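Local coordinates for probable ABC transporter extracellular-binding protein YckB (Bacillus subtilis, PDB 2IEE) that probably captures a small solute outside the cell membrane and hands it to a binding-protein-dependent ABC transport system, at residues V25-S28 / T34-H37; N89-D92 / D96-E99. One frame throughout, in Å; residues are numbered along the deposited sequence.

Both contacts lie in the same lobe of the solute-binding protein, in series along the chain: contact 1 (25-28 with 34-37) is complete before contact 2 (89-92 with 96-99) begins. Their centres are about 16 Å apart. Strand 22-27, which carries the first half of contact 1, is the central strand of a three-stranded parallel sheet, and its neighbour 86-87 runs into the loop of contact 2, before helix 95-98. The loops leaving these two strands meet where the side chains of Ser-28 and Asn-89 probably share a hydrogen bond. Both contacts thus lie where adjacent parallel strands end, at the same C-terminal edge of the sheet, where the lobes of such proteins usually meet their ligand.

Contact 1 (V25-S28 / T34-H37); sequences VATS and TSYH
Ser-35 and Thr-27 meet through their hydroxyls, Ser-35 OG donating to Thr-27 OG1 across 2.6 Å. Each oxygen lies anti to its own main-chain nitrogen (chi1 177° in Ser-35, -171° in Thr-27), and this extends the two groups toward each other across the gap between strand and loop. The closest carbon contact is Ser-35 CB to Thr-27 OG1 at 3.4 Å. Thr-27 OG1 is also hydrogen-bonded to the carbonyl of Ala-88, while Gly-29 N makes a weak hydrogen bond to Ser-35 OG, giving a short polar relay in the protein interior, with Leu-46 packed against both side chains. A valine in place of Thr-27 would probably leave the Ser-35 hydroxyl without its acceptor and the Ala-88 carbonyl without this bond. Ser-28 contributes by proximity, its backbone N 4.0 Å from Ser-35 OG; its hydroxyl turns instead to the side chain of Asn-89. The contact joins the end of strand 22-27 to the segment leading into strand 36-38, the two nearly at right angles. Thr-34 and Ser-35 form a classic beta bulge opposite Leu-31, at the C-terminal edge of the parallel sheet in one lobe of the type II periplasmic-binding-protein fold.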
ATOM      1  N   VAL A  25      17.735   2.123   3.308  1.00 15.06           N
ATOM      2  CA  VAL A  25      16.284   2.159   3.442  1.00 13.99           C
ATOM      3  C   VAL A  25      15.686   0.817   3.830  1.00 14.51           C
ATOM      4  O   VAL A  25      15.969  -0.212   3.212  1.00 14.58           O
ATOM      5  CB  VAL A  25      15.618   2.630   2.122  1.00 13.72           C
ATOM      6  CG1 VAL A  25      14.123   2.851   2.339  1.00 11.41           C
ATOM      7  CG2 VAL A  25      16.280   3.905   1.626  1.00 12.72           C
ATOM      8  N   ALA A  26      14.847   0.837   4.856  1.00 15.13           N
ATOM      9  CA  ALA A  26      14.197  -0.376   5.320  1.00 15.78           C
ATOM     10  C   ALA A  26      12.893  -0.580   4.565  1.00 16.59           C
ATOM     11  O   ALA A  26      12.179   0.377   4.254  1.00 15.31           O
ATOM     12  CB  ALA A  26      13.921  -0.293   6.821  1.00 16.27           C
ATOM     13  N   THR A  27      12.600  -1.840   4.269  1.00 17.49           N
ATOM     14  CA  THR A  27      11.382  -2.221   3.572  1.00 18.81           C
ATOM     15  C   THR A  27      11.186  -3.705   3.867  1.00 19.00           C
ATOM     16  O   THR A  27      12.137  -4.395   4.242  1.00 18.96           O
ATOM     17  CB  THR A  27      11.498  -1.987   2.053  1.00 18.01           C
ATOM     18  OG1 THR A  27      10.213  -2.164   1.448  1.00 17.96           O
ATOM     19  CG2 THR A  27      12.487  -2.959   1.432  1.00 20.06           C
ATOM     20  N   SER A  28       9.963  -4.196   3.705  1.00 17.52           N
ATOM     21  CA  SER A  28       9.679  -5.589   4.007  1.00 17.36           C
ATOM     22  C   SER A  28       9.901  -6.569   2.864  1.00 19.33           C
ATOM     23  O   SER A  28      10.458  -7.645   3.065  1.00 20.16           O
ATOM     24  CB  SER A  28       8.242  -5.724   4.514  1.00 16.86           C
ATOM     25  OG  SER A  28       7.309  -5.393   3.502  1.00 17.93           O
ATOM     26  N   THR A  34       4.071  -3.326  -4.141  1.00 10.76           N
ATOM     27  CA  THR A  34       4.830  -2.126  -3.814  1.00 14.18           C
ATOM     28  C   THR A  34       6.240  -2.403  -3.286  1.00 14.31           C
ATOM     29  O   THR A  34       7.144  -1.580  -3.437  1.00 13.41           O
ATOM     30  CB  THR A  34       4.049  -1.260  -2.806  1.00 16.01           C
ATOM     31  OG1 THR A  34       4.556   0.078  -2.845  1.00 23.23           O
ATOM     32  CG2 THR A  34       4.191  -1.814  -1.397  1.00 14.43           C
ATOM     33  N   SER A  35       6.414  -3.558  -2.655  1.00 14.80           N
ATOM     34  CA  SER A  35       7.709  -3.967  -2.128  1.00 14.89           C
ATOM     35  C   SER A  35       7.706  -5.491  -2.057  1.00 14.27           C
ATOM     36  O   SER A  35       7.159  -6.073  -1.125  1.00 16.96           O
ATOM     37  CB  SER A  35       7.944  -3.377  -0.736  1.00 12.85           C
ATOM     38  OG  SER A  35       9.181  -3.828  -0.206  1.00 15.32           O
ATOM     39  N   TYR A  36       8.304  -6.131  -3.053  1.00 13.17           N
ATOM     40  CA  TYR A  36       8.344  -7.589  -3.097  1.00 12.46           C
ATOM     41  C   TYR A  36       9.515  -8.043  -3.957  1.00 11.77           C
ATOM     42  O   TYR A  36      10.253  -7.220  -4.486  1.00 15.16           O
ATOM     43  CB  TYR A  36       7.040  -8.139  -3.693  1.00  9.95           C
ATOM     44  CG  TYR A  36       6.849  -7.775  -5.150  1.00  9.84           C
ATOM     45  CD1 TYR A  36       6.489  -6.483  -5.528  1.00  7.57           C
ATOM     46  CD2 TYR A  36       7.073  -8.719  -6.152  1.00  9.26           C
ATOM     47  CE1 TYR A  36       6.358  -6.133  -6.867  1.00 10.88           C
ATOM     48  CE2 TYR A  36       6.949  -8.386  -7.494  1.00 10.63           C
ATOM     49  CZ  TYR A  36       6.593  -7.095  -7.848  1.00 14.74           C
ATOM     50  OH  TYR A  36       6.480  -6.773  -9.176  1.00 13.69           O
ATOM     51  N   HIS A  37       9.676  -9.351  -4.105  1.00 12.37           N
ATOM     52  CA  HIS A  37      10.761  -9.882  -4.914  1.00 13.54           C
ATOM     53  C   HIS A  37      10.223 -10.445  -6.230  1.00 14.50           C
ATOM     54  O   HIS A  37       9.225 -11.173  -6.251  1.00 12.08           O
ATOM     55  CB  HIS A  37      11.520 -10.973  -4.156  1.00 13.41           C
ATOM     56  CG  HIS A  37      12.117 -10.514  -2.862  1.00 14.81           C
ATOM     57  ND1 HIS A  37      11.441 -10.584  -1.662  1.00 17.18           N
ATOM     58  CD2 HIS A  37      13.325  -9.968  -2.581  1.00 14.43           C
ATOM     59  CE1 HIS A  37      12.205 -10.101  -0.699  1.00 17.56           C
ATOM     60  NE2 HIS A  37      13.354  -9.720  -1.230  1.00 17.14           N
TER

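Contact 2 (N89-D92 / D96-E99); sequences NDID and DREE
Ile-91 and Asp-92 receive the guanidinium of Arg-97 in two different ways, one over its face and one at its edge. The methyl CG2 of Ile-91 sits over one face, 3.2 Å from Arg-97 NH1, and Ile-91 also packs on Val-212 of strand 197-214. At the edge, Arg-97 NH1 donates to the carbonyl O of Asp-92 at 2.9 Å with an N-H...O angle of 153°; the acceptor lies almost in the guanidinium plane, whereas the donor is tilted 21° from the plane of the carbonyl. An extended chain from CG to NE lets Arg-97 reach this far from helix 95-98. The looser side is watery. Water 1 accepts from Asp-92 N at 2.8 Å and from Arg-97 NH1 at 3.1 Å, bridging two donors that do not bond each other. The carboxylate of Asp-92 makes no direct salt bridge here: its OD2 stays 4.8 Å from Arg-97 NH1, while OD1 is hydrogen-bonded to Gln-209. In amino-acid-binding relatives of family 3, a backbone N-H and an arginine from this region commonly hold a ligand carboxylate. The paired donors, where water 1 now sits between the two, are consistent with a site for an anionic group.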
ATOM      1  N   ASN A  89       7.631   1.368   3.490  1.00 16.89           N
ATOM      2  CA  ASN A  89       6.870   0.139   3.583  1.00 18.05           C
ATOM      3  C   ASN A  89       5.374   0.391   3.666  1.00 17.34           C
ATOM      4  O   ASN A  89       4.725  -0.054   4.608  1.00 18.54           O
ATOM      5  CB  ASN A  89       7.330  -0.648   4.816  1.00 19.96           C
ATOM      6  CG  ASN A  89       6.920  -2.113   4.765  1.00 23.37           C
ATOM      7  OD1 ASN A  89       6.527  -2.693   5.777  1.00 22.74           O
ATOM      8  ND2 ASN A  89       7.029  -2.721   3.584  1.00 20.41           N
ATOM      9  N   ASP A  90       4.835   1.121   2.695  1.00 17.16           N
ATOM     10  CA  ASP A  90       3.404   1.390   2.655  1.00 18.41           C
ATOM     11  C   ASP A  90       2.901   1.957   3.991  1.00 18.59           C
ATOM     12  O   ASP A  90       1.806   1.627   4.446  1.00 16.73           O
ATOM     13  CB  ASP A  90       2.675   0.082   2.322  1.00 19.92           C
ATOM     14  CG  ASP A  90       1.333   0.310   1.661  1.00 22.56           C
ATOM     15  OD1 ASP A  90       1.274   1.077   0.672  1.00 23.86           O
ATOM     16  OD2 ASP A  90       0.340  -0.292   2.120  1.00 21.34           O
ATOM     17  N   ILE A  91       3.701   2.820   4.608  1.00 17.19           N
ATOM     18  CA  ILE A  91       3.338   3.404   5.890  1.00 17.38           C
ATOM     19  C   ILE A  91       2.460   4.642   5.726  1.00 16.51           C
ATOM     20  O   ILE A  91       2.845   5.609   5.070  1.00 14.76           O
ATOM     21  CB  ILE A  91       4.603   3.764   6.682  1.00 19.32           C
ATOM     22  CG1 ILE A  91       5.494   2.524   6.794  1.00 20.16           C
ATOM     23  CG2 ILE A  91       4.229   4.271   8.062  1.00 17.74           C
ATOM     24  CD1 ILE A  91       6.850   2.784   7.399  1.00 23.17           C
ATOM     25  N   ASP A  92       1.276   4.604   6.333  1.00 14.85           N
ATOM     26  CA  ASP A  92       0.346   5.718   6.224  1.00 15.50           C
ATOM     27  C   ASP A  92       0.840   6.964   6.938  1.00 14.91           C
ATOM     28  O   ASP A  92       1.547   6.893   7.948  1.00 12.24           O
ATOM     29  CB  ASP A  92      -1.032   5.352   6.794  1.00 16.70           C
ATOM     30  CG  ASP A  92      -1.652   4.136   6.121  1.00 18.36           C
ATOM     31  OD1 ASP A  92      -1.504   3.983   4.890  1.00 20.60           O
ATOM     32  OD2 ASP A  92      -2.306   3.338   6.828  1.00 19.61           O
ATOM     33  N   ASP A  96      -0.419  11.391  14.338  1.00 28.64           N
ATOM     34  CA  ASP A  96       0.347  10.816  15.434  1.00 31.57           C
ATOM     35  C   ASP A  96       1.795  10.573  15.014  1.00 30.20           C
ATOM     36  O   ASP A  96       2.729  10.965  15.713  1.00 30.71           O
ATOM     37  CB  ASP A  96      -0.290   9.501  15.888  1.00 36.02           C
ATOM     38  CG  ASP A  96       0.556   8.767  16.909  1.00 40.54           C
ATOM     39  OD1 ASP A  96       0.805   9.331  17.995  1.00 43.41           O
ATOM     40  OD2 ASP A  96       0.976   7.626  16.623  1.00 42.62           O
ATOM     41  N   ARG A  97       1.977   9.936  13.862  1.00 29.57           N
ATOM     42  CA  ARG A  97       3.314   9.641  13.360  1.00 28.39           C
ATOM     43  C   ARG A  97       4.084  10.887  12.956  1.00 27.66           C
ATOM     44  O   ARG A  97       5.302  10.933  13.093  1.00 28.25           O
ATOM     45  CB  ARG A  97       3.229   8.689  12.167  1.00 27.20           C
ATOM     46  CG  ARG A  97       2.769   7.298  12.540  1.00 27.85           C
ATOM     47  CD  ARG A  97       2.568   6.426  11.317  1.00 24.69           C
ATOM     48  NE  ARG A  97       2.205   5.068  11.695  1.00 25.38           N
ATOM     49  CZ  ARG A  97       1.666   4.178  10.870  1.00 26.14           C
ATOM     50  NH1 ARG A  97       1.422   4.502   9.605  1.00 24.99           N
ATOM     51  NH2 ARG A  97       1.367   2.965  11.313  1.00 23.57           N
ATOM     52  N   GLU A  98       3.372  11.897  12.466  1.00 28.76           N
ATOM     53  CA  GLU A  98       4.003  13.140  12.032  1.00 29.90           C
ATOM     54  C   GLU A  98       4.688  13.926  13.147  1.00 30.90           C
ATOM     55  O   GLU A  98       5.502  14.807  12.876  1.00 30.96           O
ATOM     56  CB  GLU A  98       2.977  14.040  11.343  1.00 30.04           C
ATOM     57  CG  GLU A  98       2.497  13.524  10.002  1.00 30.41           C
ATOM     58  CD  GLU A  98       1.554  14.492   9.319  1.00 30.51           C
ATOM     59  OE1 GLU A  98       0.532  14.859   9.929  1.00 30.93           O
ATOM     60  OE2 GLU A  98       1.836  14.891   8.171  1.00 33.81           O
ATOM     61  N   GLU A  99       4.354  13.626  14.396  1.00 32.55           N
ATOM     62  CA  GLU A  99       4.979  14.324  15.511  1.00 34.79           C
ATOM     63  C   GLU A  99       6.236  13.592  15.951  1.00 34.08           C
ATOM     64  O   GLU A  99       7.076  14.152  16.654  1.00 35.02           O
ATOM     65  CB  GLU A  99       4.005  14.448  16.687  1.00 37.83           C
ATOM     66  CG  GLU A  99       3.284  15.788  16.740  1.00 42.87           C
ATOM     67  CD  GLU A  99       2.582  16.126  15.437  1.00 45.55           C
ATOM     68  OE1 GLU A  99       1.527  15.517  15.150  1.00 46.20           O
ATOM     69  OE2 GLU A  99       3.092  16.994  14.693  1.00 45.80           O
TER
HETATM   70  O   HOH W   1       0.552   2.271   7.656  1.00 17.44           O